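Side-chain contacts in glutathione S-transferase (Pseudomonas fluorescens, PDB 3M3M), which probably catalyses the conjugation of glutathione to electrophilic compounds, as other glutathione transferases do, and binds glutathione: residues Q81-E86 with T91-W96; T149-G154 with Q189-H194. One frame throughout, in Å; residues are numbered along the deposited sequence.

Contact 1. Residues Q81-E86 with T91-W96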
loop_
_atom_site.group_PDB
_atom_site.type_symbol
_atom_site.label_atom_id
_atom_site.label_comp_id
_atom_site.label_asym_id
_atom_site.label_seq_id
_atom_site.Cartn_x
_atom_site.Cartn_y
_atom_site.Cartn_z
ATOM N N GLN A 81 -17.371 5.567 -3.175
ATOM C CA GLN A 81 -17.008 5.538 -4.566
ATOM C C GLN A 81 -15.644 4.814 -4.744
ATOM O O GLN A 81 -15.189 4.662 -5.909
ATOM C CB GLN A 81 -16.786 6.948 -5.092
ATOM C CG GLN A 81 -15.683 7.740 -4.357
ATOM C CD GLN A 81 -16.211 8.528 -3.118
ATOM O OE1 GLN A 81 -17.192 8.131 -2.426
ATOM N NE2 GLN A 81 -15.546 9.654 -2.853
ATOM N N PHE A 82 -14.988 4.465 -3.640
ATOM C CA PHE A 82 -13.643 3.747 -3.819
ATOM C C PHE A 82 -13.724 2.239 -3.900
ATOM O O PHE A 82 -12.657 1.577 -4.042
ATOM C CB PHE A 82 -12.702 4.160 -2.677
ATOM C CG PHE A 82 -12.499 5.630 -2.647
ATOM C CD1 PHE A 82 -11.585 6.190 -3.517
ATOM C CD2 PHE A 82 -13.146 6.436 -1.690
ATOM C CE1 PHE A 82 -11.312 7.571 -3.478
ATOM C CE2 PHE A 82 -12.900 7.848 -1.649
ATOM C CZ PHE A 82 -12.005 8.395 -2.558
ATOM N N LEU A 83 -14.935 1.698 -3.762
ATOM C CA LEU A 83 -15.100 0.206 -3.832
ATOM C C LEU A 83 -16.442 -0.016 -4.589
ATOM O O LEU A 83 -17.519 0.210 -4.000
ATOM C CB LEU A 83 -15.181 -0.427 -2.396
ATOM C CG LEU A 83 -15.421 -1.968 -2.438
ATOM C CD1 LEU A 83 -14.294 -2.614 -3.201
ATOM C CD2 LEU A 83 -15.535 -2.423 -1.040
ATOM N N PRO A 84 -16.354 -0.511 -5.837
ATOM C CA PRO A 84 -17.551 -0.796 -6.630
ATOM C C PRO A 84 -18.401 -1.850 -5.943
ATOM O O PRO A 84 -17.889 -2.738 -5.286
ATOM C CB PRO A 84 -17.014 -1.329 -7.964
ATOM C CG PRO A 84 -15.557 -0.860 -8.066
ATOM C CD PRO A 84 -15.096 -0.662 -6.610
ATOM N N SER A 85 -19.721 -1.747 -6.086
ATOM C CA SER A 85 -20.603 -2.793 -5.537
ATOM C C SER A 85 -20.931 -3.870 -6.615
ATOM O O SER A 85 -21.271 -4.984 -6.230
ATOM C CB SER A 85 -21.917 -2.124 -5.025
ATOM O OG SER A 85 -22.407 -1.324 -6.097
ATOM N N GLU A 86 -20.802 -3.541 -7.907
ATOM C CA GLU A 86 -21.088 -4.522 -8.993
ATOM C C GLU A 86 -20.087 -5.669 -8.848
ATOM O O GLU A 86 -18.876 -5.429 -8.724
ATOM C CB GLU A 86 -20.990 -3.951 -10.410
ATOM C CG GLU A 86 -21.683 -4.841 -11.494
ATOM C CD GLU A 86 -20.781 -5.913 -12.152
ATOM O OE1 GLU A 86 -19.756 -5.496 -12.707
ATOM O OE2 GLU A 86 -21.145 -7.131 -12.180
ATOM N N THR A 91 -14.801 -7.581 -7.989
ATOM C CA THR A 91 -13.816 -8.694 -8.132
ATOM C C THR A 91 -12.525 -8.178 -8.765
ATOM O O THR A 91 -11.392 -8.558 -8.342
ATOM C CB THR A 91 -14.435 -9.834 -8.978
ATOM O OG1 THR A 91 -15.591 -10.274 -8.247
ATOM C CG2 THR A 91 -13.410 -11.022 -9.080
ATOM N N GLN A 92 -12.654 -7.261 -9.735
ATOM C CA GLN A 92 -11.430 -6.737 -10.333
ATOM C C GLN A 92 -10.604 -5.905 -9.368
ATOM O O GLN A 92 -9.377 -5.918 -9.454
ATOM C CB GLN A 92 -11.698 -5.930 -11.615
ATOM C CG GLN A 92 -12.185 -7.019 -12.697
ATOM C CD GLN A 92 -12.640 -6.476 -14.012
ATOM O OE1 GLN A 92 -13.468 -5.565 -14.079
ATOM N NE2 GLN A 92 -12.166 -7.128 -15.115
ATOM N N VAL A 93 -11.277 -5.110 -8.536
ATOM C CA VAL A 93 -10.546 -4.390 -7.472
ATOM C C VAL A 93 -9.778 -5.411 -6.579
ATOM O O VAL A 93 -8.580 -5.227 -6.308
ATOM C CB VAL A 93 -11.528 -3.515 -6.652
ATOM C CG1 VAL A 93 -10.901 -3.113 -5.266
ATOM C CG2 VAL A 93 -11.961 -2.334 -7.541
ATOM N N LEU A 94 -10.445 -6.507 -6.186
ATOM C CA LEU A 94 -9.772 -7.516 -5.287
ATOM C C LEU A 94 -8.677 -8.186 -6.069
ATOM O O LEU A 94 -7.649 -8.426 -5.507
ATOM C CB LEU A 94 -10.776 -8.602 -4.775
ATOM C CG LEU A 94 -11.807 -7.942 -3.817
ATOM C CD1 LEU A 94 -12.884 -8.991 -3.460
ATOM C CD2 LEU A 94 -11.117 -7.497 -2.493
ATOM N N GLN A 95 -8.845 -8.378 -7.376
ATOM C CA GLN A 95 -7.780 -9.006 -8.180
ATOM C C GLN A 95 -6.513 -8.162 -8.057
ATOM O O GLN A 95 -5.463 -8.702 -7.827
ATOM C CB GLN A 95 -8.285 -9.047 -9.647
ATOM C CG GLN A 95 -7.255 -9.427 -10.641
ATOM C CD GLN A 95 -7.813 -9.156 -12.030
ATOM O OE1 GLN A 95 -8.588 -9.948 -12.587
ATOM N NE2 GLN A 95 -7.437 -7.979 -12.592
ATOM N N TRP A 96 -6.606 -6.848 -8.310
ATOM C CA TRP A 96 -5.429 -6.030 -8.227
ATOM C C TRP A 96 -4.837 -6.020 -6.778
ATOM O O TRP A 96 -3.632 -5.918 -6.636
ATOM C CB TRP A 96 -5.752 -4.578 -8.713
ATOM C CG TRP A 96 -5.874 -4.550 -10.176
ATOM C CD1 TRP A 96 -7.059 -4.486 -10.868
ATOM C CD2 TRP A 96 -4.844 -4.783 -11.132
ATOM N NE1 TRP A 96 -6.843 -4.621 -12.229
ATOM C CE2 TRP A 96 -5.479 -4.755 -12.429
ATOM C CE3 TRP A 96 -3.430 -4.924 -11.045
ATOM C CZ2 TRP A 96 -4.766 -4.940 -13.614
ATOM C CZ3 TRP A 96 -2.719 -5.120 -12.264
ATOM C CH2 TRP A 96 -3.407 -5.097 -13.522
#
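Val-93 holds CG1 anti to its backbone N (chi1 162°), which leaves CG2 anti to the carbonyl carbon, and the fork so formed opens toward Leu-83 and Pro-84. Leu-83 likewise has CG anti to its backbone N (chi1 177°), which, with chi2 near 59°, brings its CD1 branch to the helix. The place is the linker of the glutathione transferase fold, where the chain leaves the thioredoxin-like N-terminal domain and enters the long first helix of the helical domain, 87-117. Residues 81-86 lead up to that helix, whose early turns come back past them, with the CA atoms of Leu-83 and Val-93 7.4 Å apart. Each branch of Val-93 has its own partner: CG1 meets Leu-83 CD1 at 4.0 Å, while CG2 lies against the proline ring. No hydrogen bond joins the two segments, so methyl and ring carbons alone make this small contact. The helix is held by its own backbone, as in the bond of 2.7 Å from Gln-95 N to Thr-91 O. Glu-86 occupies the N-cap position, where the linker ends. Ile-159 of helix 159-168 touches both Leu-83 and Val-93, while Asn-74 and Ala-77 of helix 69-77 pack on Leu-83. Leu-83 thus touches helices of both domains. Phe-82 sends its ring the other way, onto Met-21 and Leu-24 of helix 13-24 in the N-terminal domain. Val-93 CG2 touches two neighbouring carbons of the proline ring, 3.7 Å from Pro-84 CD and 3.9 Å from Pro-84 CG.

Contact 2. Residues T149-G154 with Q189-H194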
loop_
_atom_site.group_PDB
_atom_site.type_symbol
_atom_site.label_atom_id
_atom_site.label_comp_id
_atom_site.label_asym_id
_atom_site.label_seq_id
_atom_site.Cartn_x
_atom_site.Cartn_y
_atom_site.Cartn_z
ATOM N N THR A 149 -6.560 2.057 -19.628
ATOM C CA THR A 149 -7.601 2.674 -18.776
ATOM C C THR A 149 -6.838 3.614 -17.814
ATOM O O THR A 149 -5.674 3.443 -17.530
ATOM C CB THR A 149 -8.439 1.659 -17.916
ATOM O OG1 THR A 149 -7.533 0.863 -17.109
ATOM C CG2 THR A 149 -9.342 0.717 -18.768
ATOM N N PRO A 150 -7.520 4.590 -17.275
ATOM C CA PRO A 150 -6.760 5.576 -16.518
ATOM C C PRO A 150 -6.561 5.152 -15.029
ATOM O O PRO A 150 -5.666 5.695 -14.349
ATOM C CB PRO A 150 -7.718 6.796 -16.505
ATOM C CG PRO A 150 -9.017 6.238 -16.745
ATOM C CD PRO A 150 -8.866 5.075 -17.638
ATOM N N TYR A 151 -7.381 4.229 -14.577
ATOM C CA TYR A 151 -7.154 3.635 -13.213
ATOM C C TYR A 151 -7.125 2.132 -13.445
ATOM O O TYR A 151 -7.329 1.659 -14.598
ATOM C CB TYR A 151 -8.282 3.990 -12.243
ATOM C CG TYR A 151 -8.235 5.465 -11.903
ATOM C CD1 TYR A 151 -7.279 5.980 -11.009
ATOM C CD2 TYR A 151 -9.125 6.338 -12.485
ATOM C CE1 TYR A 151 -7.244 7.377 -10.709
ATOM C CE2 TYR A 151 -9.067 7.730 -12.215
ATOM C CZ TYR A 151 -8.149 8.216 -11.309
ATOM O OH TYR A 151 -8.177 9.583 -10.994
ATOM N N LEU A 152 -6.773 1.375 -12.404
ATOM C CA LEU A 152 -6.606 -0.076 -12.675
ATOM C C LEU A 152 -7.909 -0.727 -13.022
ATOM O O LEU A 152 -7.899 -1.711 -13.812
ATOM C CB LEU A 152 -5.930 -0.782 -11.435
ATOM C CG LEU A 152 -4.474 -0.312 -11.365
ATOM C CD1 LEU A 152 -3.987 -0.720 -9.965
ATOM C CD2 LEU A 152 -3.590 -0.947 -12.437
ATOM N N VAL A 153 -9.021 -0.223 -12.445
ATOM C CA VAL A 153 -10.328 -0.785 -12.711
ATOM C C VAL A 153 -11.151 0.317 -13.400
ATOM O O VAL A 153 -11.743 1.177 -12.722
ATOM C CB VAL A 153 -11.036 -1.341 -11.454
ATOM C CG1 VAL A 153 -12.431 -1.952 -11.782
ATOM C CG2 VAL A 153 -10.143 -2.486 -10.720
ATOM N N GLY A 154 -11.071 0.333 -14.744
ATOM C CA GLY A 154 -11.839 1.306 -15.515
ATOM C C GLY A 154 -11.549 2.759 -15.231
ATOM O O GLY A 154 -10.383 3.182 -15.195
ATOM N N GLN A 189 0.317 10.604 -11.284
ATOM C CA GLN A 189 -0.272 11.978 -11.396
ATOM C C GLN A 189 -1.766 12.141 -11.155
ATOM O O GLN A 189 -2.170 13.053 -10.415
ATOM C CB GLN A 189 0.153 12.607 -12.742
ATOM C CG GLN A 189 1.283 13.462 -12.527
ATOM C CD GLN A 189 0.694 14.737 -12.040
ATOM O OE1 GLN A 189 -0.466 15.046 -12.413
ATOM N NE2 GLN A 189 1.401 15.459 -11.182
ATOM N N ARG A 190 -2.603 11.246 -11.694
ATOM C CA ARG A 190 -4.016 11.230 -11.474
ATOM C C ARG A 190 -4.383 10.956 -10.005
ATOM O O ARG A 190 -5.239 11.598 -9.458
ATOM C CB ARG A 190 -4.749 10.167 -12.345
ATOM C CG ARG A 190 -4.618 10.529 -13.782
ATOM C CD ARG A 190 -5.730 9.886 -14.616
ATOM N NE ARG A 190 -5.126 8.681 -14.940
ATOM C CZ ARG A 190 -4.268 8.420 -15.924
ATOM N NH1 ARG A 190 -3.905 9.238 -16.922
ATOM N NH2 ARG A 190 -3.785 7.234 -15.898
ATOM N N VAL A 191 -3.722 9.976 -9.397
ATOM C CA VAL A 191 -3.955 9.684 -7.993
ATOM C C VAL A 191 -3.675 10.908 -7.162
ATOM O O VAL A 191 -4.496 11.334 -6.359
ATOM C CB VAL A 191 -3.058 8.470 -7.557
ATOM C CG1 VAL A 191 -3.093 8.313 -5.985
ATOM C CG2 VAL A 191 -3.630 7.179 -8.334
ATOM N N GLN A 192 -2.512 11.459 -7.375
ATOM C CA GLN A 192 -2.020 12.618 -6.617
ATOM C C GLN A 192 -2.856 13.893 -6.842
ATOM O O GLN A 192 -2.777 14.810 -6.010
ATOM C CB GLN A 192 -0.605 12.952 -7.118
ATOM C CG GLN A 192 0.410 12.139 -6.514
ATOM C CD GLN A 192 1.654 12.161 -7.362
ATOM O OE1 GLN A 192 1.820 13.133 -8.135
ATOM N NE2 GLN A 192 2.550 11.109 -7.244
ATOM N N SER A 193 -3.660 13.917 -7.893
ATOM C CA SER A 193 -4.496 15.046 -8.187
ATOM C C SER A 193 -5.822 15.022 -7.457
ATOM O O SER A 193 -6.603 15.998 -7.531
ATOM C CB SER A 193 -4.725 15.156 -9.712
ATOM O OG SER A 193 -5.742 14.256 -10.150
ATOM N N HIS A 194 -6.133 13.951 -6.744
ATOM C CA HIS A 194 -7.389 13.927 -6.092
ATOM C C HIS A 194 -7.371 15.067 -5.039
ATOM O O HIS A 194 -6.323 15.304 -4.390
ATOM C CB HIS A 194 -7.583 12.591 -5.328
ATOM C CG HIS A 194 -8.951 12.479 -4.755
ATOM N ND1 HIS A 194 -9.365 13.194 -3.630
ATOM C CD2 HIS A 194 -10.012 11.741 -5.157
ATOM C CE1 HIS A 194 -10.625 12.890 -3.363
ATOM N NE2 HIS A 194 -11.033 11.988 -4.271
HETATM O O HOH W 1 -7.855 10.527 -8.461
#
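The loop between helix 125-146 and helix 159-168 of the helical domain meets the C-terminal part of helix 182-192 here, and Arg-190 makes the direct hydrogen bonds. Its guanidinium grips Pro-150 side-on, with two nitrogens on a single carbonyl oxygen: NH2 reaches Pro-150 O at 2.9 Å and NE reaches the same atom at 3.1 Å. The NH2 hydrogen bond lies in the carbonyl plane, on a lone pair; NE comes in tilted 31° from that plane. Neither bond is straight, both having an N-H...O angle of 143°. A bend at chi3 (-89°) turns the guanidinium back on the proline, whose CB sits over one of its faces, toward the rim, 3.6 Å from Arg-190 NE. Tyr-151 bears on the helix itself. Its hydroxyl OH packs 3.7 Å from Arg-190 CB, and Val-191 CG2 lies at the ring edge, 4.3 Å from Tyr-151 CE1. A water bridges Tyr-151 OH to Arg-190 O, donating to the latter. That carbonyl also accepts from Ser-193 OG at 2.8 Å, so two partners satisfy it. Within the loop, Thr-149 OG1 donates to Tyr-151 O at 2.6 Å, almost in line with the C=O bond, and also pairs with Gln-145. Leu-152 N is bound by Asp-161 OD1 of helix 159-168. Asp-161 belongs to a Ser-x-x-Asp sequence at the start of that helix, consistent with the N-capping box and the preceding loop familiar from the C-terminal domain of glutathione transferases.

Overall arrangement
From the N terminus the chain first builds the thioredoxin-like domain with its four-stranded sheet, then crosses to the helical domain. Contact 1 closes a short loop at that crossing, where the early part of helix 87-117 comes back against the linker. The chain then completes this helix and helix 125-146 before contact 2 opens; its longer loop takes in helix 159-168 and closes on helix 182-192. The two loops follow in series, neither nesting nor crossing. Their centres are 14 Å apart, yet they touch: Val-153 CG2 packs against Val-93 N at 3.6 Å and also on Trp-96. Residues 149-154 therefore join helix 87-117 to helix 182-192.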